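Local coordinates for protein probable M18 family aminopeptidase 1 (Thermotoga maritima, PDB 2GLF) that probably acts as a metal-dependent aminopeptidase of the M18 family, removing residues from the N-terminus of peptides at a two-metal site, at residues A[124-129]-A[425-430]; A[148-153]-A[157-162]; A[227-232]-A[244-249]. One frame throughout, in Å; residues are numbered along the deposited sequence.

Contact 1. Residues A[124-129]-A[425-430]. With MN (manganese (II) ion), chain F.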
loop_
_atom_site.group_PDB
_atom_site.type_symbol
_atom_site.label_atom_id
_atom_site.label_comp_id
_atom_site.label_asym_id
_atom_site.label_seq_id
_atom_site.Cartn_x
_atom_site.Cartn_y
_atom_site.Cartn_z
ATOM N N LYS A 124 -22.894 15.955 -10.593
ATOM C CA LYS A 124 -21.811 16.518 -11.398
ATOM C C LYS A 124 -21.571 15.829 -12.727
ATOM O O LYS A 124 -21.591 16.484 -13.773
ATOM C CB LYS A 124 -20.511 16.566 -10.582
ATOM C CG LYS A 124 -19.597 17.738 -10.893
ATOM C CD LYS A 124 -18.635 17.986 -9.744
ATOM C CE LYS A 124 -19.399 18.285 -8.461
ATOM N NZ LYS A 124 -18.527 18.639 -7.299
ATOM N N TYR A 125 -21.334 14.522 -12.713
ATOM C CA TYR A 125 -21.130 13.849 -13.984
ATOM C C TYR A 125 -22.448 13.830 -14.755
ATOM O O TYR A 125 -22.470 13.544 -15.950
ATOM C CB TYR A 125 -20.582 12.427 -13.796
ATOM C CG TYR A 125 -21.396 11.516 -12.913
ATOM C CD1 TYR A 125 -21.040 11.308 -11.585
ATOM C CD2 TYR A 125 -22.509 10.839 -13.413
ATOM C CE1 TYR A 125 -21.770 10.441 -10.771
ATOM C CE2 TYR A 125 -23.247 9.972 -12.608
ATOM C CZ TYR A 125 -22.871 9.775 -11.290
ATOM O OH TYR A 125 -23.574 8.899 -10.496
ATOM N N HIS A 126 -23.543 14.149 -14.066
ATOM C CA HIS A 126 -24.863 14.194 -14.694
ATOM C C HIS A 126 -24.942 15.343 -15.699
ATOM O O HIS A 126 -25.584 15.225 -16.743
ATOM C CB HIS A 126 -25.971 14.450 -13.664
ATOM C CG HIS A 126 -26.327 13.271 -12.817
ATOM N ND1 HIS A 126 -26.454 11.996 -13.323
ATOM C CD2 HIS A 126 -26.656 13.189 -11.505
ATOM C CE1 HIS A 126 -26.846 11.180 -12.359
ATOM N NE2 HIS A 126 -26.975 11.879 -11.245
ATOM N N TRP A 127 -24.279 16.448 -15.365
ATOM C CA TRP A 127 -24.308 17.669 -16.160
ATOM C C TRP A 127 -23.398 17.768 -17.375
ATOM O O TRP A 127 -23.292 18.832 -17.988
ATOM C CB TRP A 127 -24.078 18.866 -15.227
ATOM C CG TRP A 127 -25.077 18.885 -14.114
ATOM C CD1 TRP A 127 -25.144 18.016 -13.048
ATOM C CD2 TRP A 127 -26.250 19.703 -14.031
ATOM N NE1 TRP A 127 -26.291 18.238 -12.324
ATOM C CE2 TRP A 127 -26.987 19.269 -12.906
ATOM C CE3 TRP A 127 -26.755 20.757 -14.803
ATOM C CZ2 TRP A 127 -28.202 19.857 -12.537
ATOM C CZ3 TRP A 127 -27.962 21.337 -14.434
ATOM C CH2 TRP A 127 -28.670 20.886 -13.313
ATOM N N LEU A 128 -22.751 16.670 -17.741
ATOM C CA LEU A 128 -21.881 16.685 -18.910
ATOM C C LEU A 128 -22.601 16.105 -20.133
ATOM O O LEU A 128 -23.330 15.111 -20.024
ATOM C CB LEU A 128 -20.602 15.907 -18.611
ATOM C CG LEU A 128 -19.733 16.560 -17.529
ATOM C CD1 LEU A 128 -18.687 15.584 -17.041
ATOM C CD2 LEU A 128 -19.082 17.819 -18.084
ATOM N N SER A 129 -22.397 16.742 -21.288
ATOM C CA SER A 129 -23.014 16.338 -22.557
ATOM C C SER A 129 -24.526 16.168 -22.438
ATOM O O SER A 129 -25.085 15.110 -22.740
ATOM C CB SER A 129 -22.377 15.046 -23.083
ATOM O OG SER A 129 -21.029 15.263 -23.476
ATOM N N HIS A 425 -32.212 14.442 -7.364
ATOM C CA HIS A 425 -31.130 15.370 -7.702
ATOM C C HIS A 425 -30.549 15.239 -9.105
ATOM O O HIS A 425 -29.728 16.056 -9.512
ATOM C CB HIS A 425 -30.002 15.303 -6.681
ATOM C CG HIS A 425 -30.314 16.016 -5.408
ATOM N ND1 HIS A 425 -29.340 16.455 -4.541
ATOM C CD2 HIS A 425 -31.496 16.385 -4.863
ATOM C CE1 HIS A 425 -29.905 17.070 -3.519
ATOM N NE2 HIS A 425 -31.214 17.041 -3.691
ATOM N N SER A 426 -30.972 14.225 -9.850
ATOM C CA SER A 426 -30.487 14.053 -11.212
ATOM C C SER A 426 -31.226 15.056 -12.092
ATOM O O SER A 426 -32.223 15.643 -11.672
ATOM C CB SER A 426 -30.784 12.643 -11.705
ATOM O OG SER A 426 -32.181 12.428 -11.790
ATOM N N PRO A 427 -30.747 15.271 -13.322
ATOM C CA PRO A 427 -31.407 16.219 -14.226
ATOM C C PRO A 427 -32.768 15.714 -14.711
ATOM O O PRO A 427 -33.477 16.420 -15.427
ATOM C CB PRO A 427 -30.408 16.350 -15.375
ATOM C CG PRO A 427 -29.094 16.105 -14.705
ATOM C CD PRO A 427 -29.412 14.918 -13.828
ATOM N N PHE A 428 -33.134 14.500 -14.309
ATOM C CA PHE A 428 -34.402 13.909 -14.735
ATOM C C PHE A 428 -34.922 12.950 -13.657
ATOM O O PHE A 428 -34.782 11.729 -13.775
ATOM C CB PHE A 428 -34.191 13.152 -16.065
ATOM C CG PHE A 428 -35.461 12.896 -16.845
ATOM C CD1 PHE A 428 -36.152 13.945 -17.445
ATOM C CD2 PHE A 428 -35.960 11.600 -16.992
ATOM C CE1 PHE A 428 -37.318 13.707 -18.181
ATOM C CE2 PHE A 428 -37.129 11.356 -17.729
ATOM C CZ PHE A 428 -37.805 12.411 -18.322
ATOM N N GLU A 429 -35.516 13.506 -12.605
ATOM C CA GLU A 429 -36.050 12.690 -11.517
ATOM C C GLU A 429 -37.326 11.976 -11.949
ATOM O O GLU A 429 -38.019 12.416 -12.862
ATOM C CB GLU A 429 -36.322 13.564 -10.290
ATOM C CG GLU A 429 -35.106 14.355 -9.841
ATOM C CD GLU A 429 -35.403 15.305 -8.694
ATOM O OE1 GLU A 429 -36.464 15.967 -8.730
ATOM O OE2 GLU A 429 -34.569 15.406 -7.767
ATOM N N ILE A 430 -37.625 10.865 -11.286
ATOM C CA ILE A 430 -38.803 10.066 -11.595
ATOM C C ILE A 430 -39.725 9.929 -10.378
ATOM O O ILE A 430 -39.270 9.644 -9.265
ATOM C CB ILE A 430 -38.389 8.638 -12.098
ATOM C CG1 ILE A 430 -38.576 8.527 -13.610
ATOM C CG2 ILE A 430 -39.240 7.569 -11.445
ATOM C CD1 ILE A 430 -37.684 9.402 -14.413
HETATM MN MN MN F . -32.920 18.044 -2.294
#
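The loop that carries the metal ligand His425 packs here on the turn 124-129, which lies between strands 111-119 and 132-139 of the six-stranded antiparallel sheet. His126 and Pro427 carry most of the contact, and their side chains cross at about a right angle. His126 CB lies 3.5 Å from Pro427 CD. The imidazole then reaches on to Ser426, whose CB sits over one ring face in a CH-pi contact, 4.2 Å from the His126 ring centroid. His126 CG is anti to the carbonyl carbon (chi1 -76°), which sends the ring out to Ser426. Pro427 CG also lies over one face of the Trp127 indole, toward its rim, with CE2 of Trp127 4.2 Å away. An alanine in place of His126 would keep CB against Pro427, but Ser426 CB would probably lose the ring beneath it and a gap would open there. The hydroxyl of Ser426 turns to Gly423 O. Asp163 of a second subunit packs on His126. Within 425-430, Glu429 OE2 uses its anti lone pair to accept from His425 N at 2.6 Å. This ties down the backbone of His425, whose NE2 binds a manganese ion at 2.4 Å.

Contact 2. Residues A[148-153]-A[157-162]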
loop_
_atom_site.group_PDB
_atom_site.type_symbol
_atom_site.label_atom_id
_atom_site.label_comp_id
_atom_site.label_asym_id
_atom_site.label_seq_id
_atom_site.Cartn_x
_atom_site.Cartn_y
_atom_site.Cartn_z
ATOM N N ILE A 148 -33.806 36.864 -18.479
ATOM C CA ILE A 148 -33.108 35.974 -19.397
ATOM C C ILE A 148 -33.724 34.577 -19.430
ATOM O O ILE A 148 -33.874 33.925 -18.394
ATOM C CB ILE A 148 -31.609 35.850 -19.016
ATOM C CG1 ILE A 148 -30.917 37.202 -19.186
ATOM C CG2 ILE A 148 -30.914 34.821 -19.906
ATOM C CD1 ILE A 148 -30.948 37.713 -20.599
ATOM N N HIS A 149 -34.078 34.133 -20.634
ATOM C CA HIS A 149 -34.656 32.812 -20.848
ATOM C C HIS A 149 -34.213 32.288 -22.205
ATOM O O HIS A 149 -34.892 32.479 -23.207
ATOM C CB HIS A 149 -36.176 32.886 -20.789
ATOM C CG HIS A 149 -36.694 33.393 -19.483
ATOM N ND1 HIS A 149 -36.630 32.656 -18.320
ATOM C CD2 HIS A 149 -37.255 34.578 -19.148
ATOM C CE1 HIS A 149 -37.130 33.365 -17.324
ATOM N NE2 HIS A 149 -37.516 34.535 -17.800
ATOM N N ILE A 150 -33.058 31.637 -22.230
ATOM C CA ILE A 150 -32.523 31.091 -23.465
ATOM C C ILE A 150 -32.457 29.575 -23.369
ATOM O O ILE A 150 -31.933 29.039 -22.400
ATOM C CB ILE A 150 -31.129 31.633 -23.732
ATOM C CG1 ILE A 150 -31.133 33.153 -23.540
ATOM C CG2 ILE A 150 -30.702 31.275 -25.145
ATOM C CD1 ILE A 150 -29.793 33.804 -23.751
ATOM N N GLY A 151 -32.992 28.897 -24.384
ATOM C CA GLY A 151 -33.019 27.442 -24.411
ATOM C C GLY A 151 -34.435 27.017 -24.085
ATOM O O GLY A 151 -34.823 25.852 -24.222
ATOM N N ASP A 152 -35.202 28.015 -23.656
ATOM C CA ASP A 152 -36.599 27.884 -23.260
ATOM C C ASP A 152 -37.498 27.373 -24.393
ATOM O O ASP A 152 -38.116 26.311 -24.293
ATOM C CB ASP A 152 -37.087 29.257 -22.802
ATOM C CG ASP A 152 -38.055 29.179 -21.659
ATOM O OD1 ASP A 152 -38.507 30.251 -21.203
ATOM O OD2 ASP A 152 -38.360 28.054 -21.213
ATOM N N LYS A 153 -37.558 28.153 -25.468
ATOM C CA LYS A 153 -38.380 27.851 -26.628
ATOM C C LYS A 153 -37.580 27.117 -27.692
ATOM O O LYS A 153 -36.357 27.170 -27.703
ATOM C CB LYS A 153 -38.932 29.157 -27.194
ATOM C CG LYS A 153 -39.654 30.006 -26.158
ATOM C CD LYS A 153 -39.424 31.496 -26.383
ATOM C CE LYS A 153 -37.944 31.879 -26.237
ATOM N NZ LYS A 153 -37.358 31.556 -24.896
ATOM N N PRO A 157 -31.425 28.635 -29.136
ATOM C CA PRO A 157 -30.508 27.522 -28.880
ATOM C C PRO A 157 -30.478 27.024 -27.440
ATOM O O PRO A 157 -31.225 27.494 -26.587
ATOM C CB PRO A 157 -29.163 28.104 -29.298
ATOM C CG PRO A 157 -29.276 29.509 -28.802
ATOM C CD PRO A 157 -30.675 29.901 -29.260
ATOM N N VAL A 158 -29.611 26.051 -27.193
ATOM C CA VAL A 158 -29.425 25.504 -25.861
ATOM C C VAL A 158 -27.922 25.543 -25.615
ATOM O O VAL A 158 -27.160 25.964 -26.487
ATOM C CB VAL A 158 -29.919 24.039 -25.756
ATOM C CG1 VAL A 158 -31.394 23.962 -26.097
ATOM C CG2 VAL A 158 -29.098 23.145 -26.662
ATOM N N PHE A 159 -27.485 25.117 -24.438
ATOM C CA PHE A 159 -26.059 25.113 -24.156
ATOM C C PHE A 159 -25.591 23.733 -23.717
ATOM O O PHE A 159 -26.395 22.813 -23.589
ATOM C CB PHE A 159 -25.742 26.162 -23.096
ATOM C CG PHE A 159 -26.227 27.523 -23.460
ATOM C CD1 PHE A 159 -27.566 27.862 -23.294
ATOM C CD2 PHE A 159 -25.366 28.449 -24.040
ATOM C CE1 PHE A 159 -28.039 29.099 -23.702
ATOM C CE2 PHE A 159 -25.834 29.696 -24.456
ATOM C CZ PHE A 159 -27.170 30.018 -24.286
ATOM N N THR A 160 -24.287 23.583 -23.508
ATOM C CA THR A 160 -23.749 22.301 -23.086
ATOM C C THR A 160 -22.388 22.433 -22.447
ATOM O O THR A 160 -21.705 23.453 -22.578
ATOM C CB THR A 160 -23.536 21.333 -24.259
ATOM O OG1 THR A 160 -24.455 21.636 -25.309
ATOM C CG2 THR A 160 -23.749 19.901 -23.804
ATOM N N ILE A 161 -22.014 21.367 -21.751
ATOM C CA ILE A 161 -20.719 21.244 -21.127
ATOM C C ILE A 161 -20.342 19.887 -21.701
ATOM O O ILE A 161 -20.671 18.854 -21.130
ATOM C CB ILE A 161 -20.821 21.172 -19.593
ATOM C CG1 ILE A 161 -21.574 22.397 -19.062
ATOM C CG2 ILE A 161 -19.429 21.116 -18.983
ATOM C CD1 ILE A 161 -21.858 22.351 -17.575
ATOM N N PRO A 162 -19.687 19.879 -22.875
ATOM C CA PRO A 162 -19.260 18.650 -23.560
ATOM C C PRO A 162 -18.241 17.827 -22.777
ATOM O O PRO A 162 -17.162 18.315 -22.458
ATOM C CB PRO A 162 -18.688 19.172 -24.875
ATOM C CG PRO A 162 -18.127 20.523 -24.473
ATOM C CD PRO A 162 -19.220 21.077 -23.597
#
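Pro157 meets Ile150 and Gly151 where an edge strand of the six-stranded antiparallel sheet, 145-150, ends and the chain turns back into the loop that leads to strand 185-189. The turn is short, with three residues between the two segments. Pro157 lies beside the strand end, and its ring atom CG is 4.3 Å from Ile150 CG2. Gly151 has a positive phi of 104°. A side chain at this position would probably be crowded by the carbonyl oxygen of Ile150. Gly151 N is hydrogen-bonded to OD2 of Asp156, in the turn itself. Val158 comes next, and its CG1 methyl lies 4.2 Å from Gly151 CA. Beyond it the backbone of Phe159 is hydrogen-bonded to that of Leu132, so the returning chain runs beside the start of strand 132-139. Phe159 makes the main apolar contact. With chi1 at -55° its ring stands beside its own backbone N and swings back toward the strand. Ile150 approaches the ring edge, near its plane, and not a face. Leu186 and Ile134 also touch Phe159, so the ring joins this edge strand to others of the sheet. From Thr160 onward the chain leaves the strand end. Met238 of a second subunit packs on Ile150, and Gly237 of that subunit on Pro157, so the turn is part of a subunit interface. The methyl CG2 of Ile150 is 3.7 Å from Phe159 CE1 and 3.8 Å from Phe159 CZ.

Contact 3. Residues A[227-232]-A[244-249]. With MN (manganese (II) ion), chain F; MN (manganese (II) ion), chain E.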
loop_
_atom_site.group_PDB
_atom_site.type_symbol
_atom_site.label_atom_id
_atom_site.label_comp_id
_atom_site.label_asym_id
_atom_site.label_seq_id
_atom_site.Cartn_x
_atom_site.Cartn_y
_atom_site.Cartn_z
ATOM N N VAL A 227 -28.259 27.663 -14.652
ATOM C CA VAL A 227 -28.198 26.707 -15.752
ATOM C C VAL A 227 -29.048 25.513 -15.353
ATOM O O VAL A 227 -28.879 24.963 -14.278
ATOM C CB VAL A 227 -26.736 26.267 -16.029
ATOM C CG1 VAL A 227 -26.704 25.213 -17.124
ATOM C CG2 VAL A 227 -25.898 27.476 -16.428
ATOM N N VAL A 228 -29.961 25.122 -16.230
ATOM C CA VAL A 228 -30.878 24.022 -15.952
ATOM C C VAL A 228 -31.070 23.114 -17.168
ATOM O O VAL A 228 -30.955 23.566 -18.302
ATOM C CB VAL A 228 -32.239 24.606 -15.505
ATOM C CG1 VAL A 228 -33.387 23.935 -16.257
ATOM C CG2 VAL A 228 -32.386 24.458 -13.993
ATOM N N PRO A 229 -31.374 21.824 -16.946
ATOM C CA PRO A 229 -31.573 20.888 -18.061
ATOM C C PRO A 229 -32.733 21.249 -18.997
ATOM O O PRO A 229 -33.798 21.675 -18.555
ATOM C CB PRO A 229 -31.771 19.545 -17.360
ATOM C CG PRO A 229 -32.379 19.929 -16.069
ATOM C CD PRO A 229 -31.575 21.145 -15.657
ATOM N N ALA A 230 -32.503 21.077 -20.296
ATOM C CA ALA A 230 -33.496 21.396 -21.308
ATOM C C ALA A 230 -34.530 20.282 -21.470
ATOM O O ALA A 230 -35.299 20.276 -22.433
ATOM C CB ALA A 230 -32.804 21.671 -22.629
ATOM N N PHE A 231 -34.556 19.346 -20.525
ATOM C CA PHE A 231 -35.510 18.238 -20.570
ATOM C C PHE A 231 -36.870 18.729 -20.082
ATOM O O PHE A 231 -36.947 19.407 -19.058
ATOM C CB PHE A 231 -35.070 17.109 -19.639
ATOM C CG PHE A 231 -33.632 16.712 -19.784
ATOM C CD1 PHE A 231 -33.029 15.915 -18.816
ATOM C CD2 PHE A 231 -32.881 17.113 -20.881
ATOM C CE1 PHE A 231 -31.707 15.522 -18.938
ATOM C CE2 PHE A 231 -31.557 16.727 -21.011
ATOM C CZ PHE A 231 -30.967 15.929 -20.038
ATOM N N SER A 232 -37.935 18.387 -20.798
ATOM C CA SER A 232 -39.271 18.787 -20.370
ATOM C C SER A 232 -39.993 17.630 -19.682
ATOM O O SER A 232 -39.690 16.460 -19.921
ATOM C CB SER A 232 -40.094 19.286 -21.555
ATOM O OG SER A 232 -39.754 20.627 -21.860
ATOM N N GLY A 244 -41.348 11.832 -15.411
ATOM C CA GLY A 244 -39.946 12.186 -15.362
ATOM C C GLY A 244 -39.804 13.672 -15.595
ATOM O O GLY A 244 -40.375 14.208 -16.541
ATOM N N ALA A 245 -39.056 14.349 -14.732
ATOM C CA ALA A 245 -38.858 15.784 -14.882
ATOM C C ALA A 245 -37.776 16.307 -13.960
ATOM O O ALA A 245 -37.451 15.695 -12.939
ATOM C CB ALA A 245 -40.156 16.523 -14.616
ATOM N N TYR A 246 -37.226 17.455 -14.330
ATOM C CA TYR A 246 -36.195 18.085 -13.533
ATOM C C TYR A 246 -36.802 18.918 -12.422
ATOM O O TYR A 246 -37.822 19.582 -12.611
ATOM C CB TYR A 246 -35.334 19.002 -14.395
ATOM C CG TYR A 246 -34.571 20.029 -13.590
ATOM C CD1 TYR A 246 -33.424 19.678 -12.890
ATOM C CD2 TYR A 246 -35.027 21.339 -13.496
ATOM C CE1 TYR A 246 -32.748 20.602 -12.118
ATOM C CE2 TYR A 246 -34.360 22.272 -12.723
ATOM C CZ TYR A 246 -33.217 21.897 -12.036
ATOM O OH TYR A 246 -32.530 22.827 -11.280
ATOM N N GLY A 247 -36.156 18.879 -11.263
ATOM C CA GLY A 247 -36.594 19.675 -10.138
ATOM C C GLY A 247 -37.812 19.160 -9.427
ATOM O O GLY A 247 -38.438 19.898 -8.663
ATOM N N GLN A 248 -38.170 17.907 -9.668
ATOM C CA GLN A 248 -39.323 17.362 -8.979
ATOM C C GLN A 248 -39.026 17.379 -7.493
ATOM O O GLN A 248 -39.943 17.316 -6.670
ATOM C CB GLN A 248 -39.625 15.941 -9.446
ATOM C CG GLN A 248 -40.526 15.917 -10.659
ATOM C CD GLN A 248 -40.930 14.523 -11.055
ATOM O OE1 GLN A 248 -40.103 13.728 -11.505
ATOM N NE2 GLN A 248 -42.211 14.211 -10.887
ATOM N N ASP A 249 -37.742 17.481 -7.148
ATOM C CA ASP A 249 -37.369 17.525 -5.745
ATOM C C ASP A 249 -38.021 18.749 -5.132
ATOM O O ASP A 249 -37.499 19.865 -5.190
ATOM C CB ASP A 249 -35.862 17.606 -5.540
ATOM C CG ASP A 249 -35.467 17.466 -4.062
ATOM O OD1 ASP A 249 -36.196 17.982 -3.185
ATOM O OD2 ASP A 249 -34.414 16.858 -3.772
HETATM MN MN MN F . -32.920 18.044 -2.294
HETATM MN MN MN E . -35.950 18.323 -0.908
HETATM O O HOH W 1 -38.062 18.722 -16.813
HETATM O O HOH W 2 -35.917 15.964 -0.958
#
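The phenol ring of Tyr246 takes Pro229 on one face. Pro229 CD stands over its centre, 3.7 Å from the centroid and 12° off the normal, a CH-pi contact. Pro229 CG lies nearer the root of the ring, by Tyr246 CG. Val228 meets the other end of the phenol obliquely, with CG2 beside CE2 and OH. The phenol hydroxyl is hydrogen-bonded to Pro96 O. With chi1 at 160°, Tyr246 extends away from its backbone N and lays the ring against the end of strand 223-229. Pro229 CB covers the centre of one face of the Phe231 ring, which also meets Phe231 of a second subunit. Water 1 bridges the two backbones: it donates to Phe231 O at 2.6 Å and accepts from Tyr246 N at 2.9 Å. Gly247 follows at the N-cap position of helix 248-263. Asp249 bridges the two manganese ions, with OD2 2.4 Å from that of chain F and OD1 2.3 Å from that of chain E. His425 and Glu279 also bind the chain F ion; His92, Asp326 and water 2 bind that of chain E. The packing of Tyr246 probably helps to place the chain just before Asp249, at a metal pair likely used in peptide hydrolysis.

Contacts 1 and 3 lie close together, with centres about 9 Å apart, and share a manganese ion: His425 of contact 1 and Asp249 of contact 3 both bind it. Strands 429-432 and 242-245 are neighbours in a small antiparallel sheet, where Glu429 O lies 2.9 Å from Ala245 N, a probable backbone hydrogen bond. Pro229 of contact 3 also touches Trp127 and Pro427 of contact 1. Contact 2 is away from the two-manganese site, its centre about 16 Å from that of contact 1 and about 13 Å from that of contact 3. It still meets contact 1, through Ser129 N and Ile161 O at 2.7 Å, a probable backbone hydrogen bond. All three reach a second subunit.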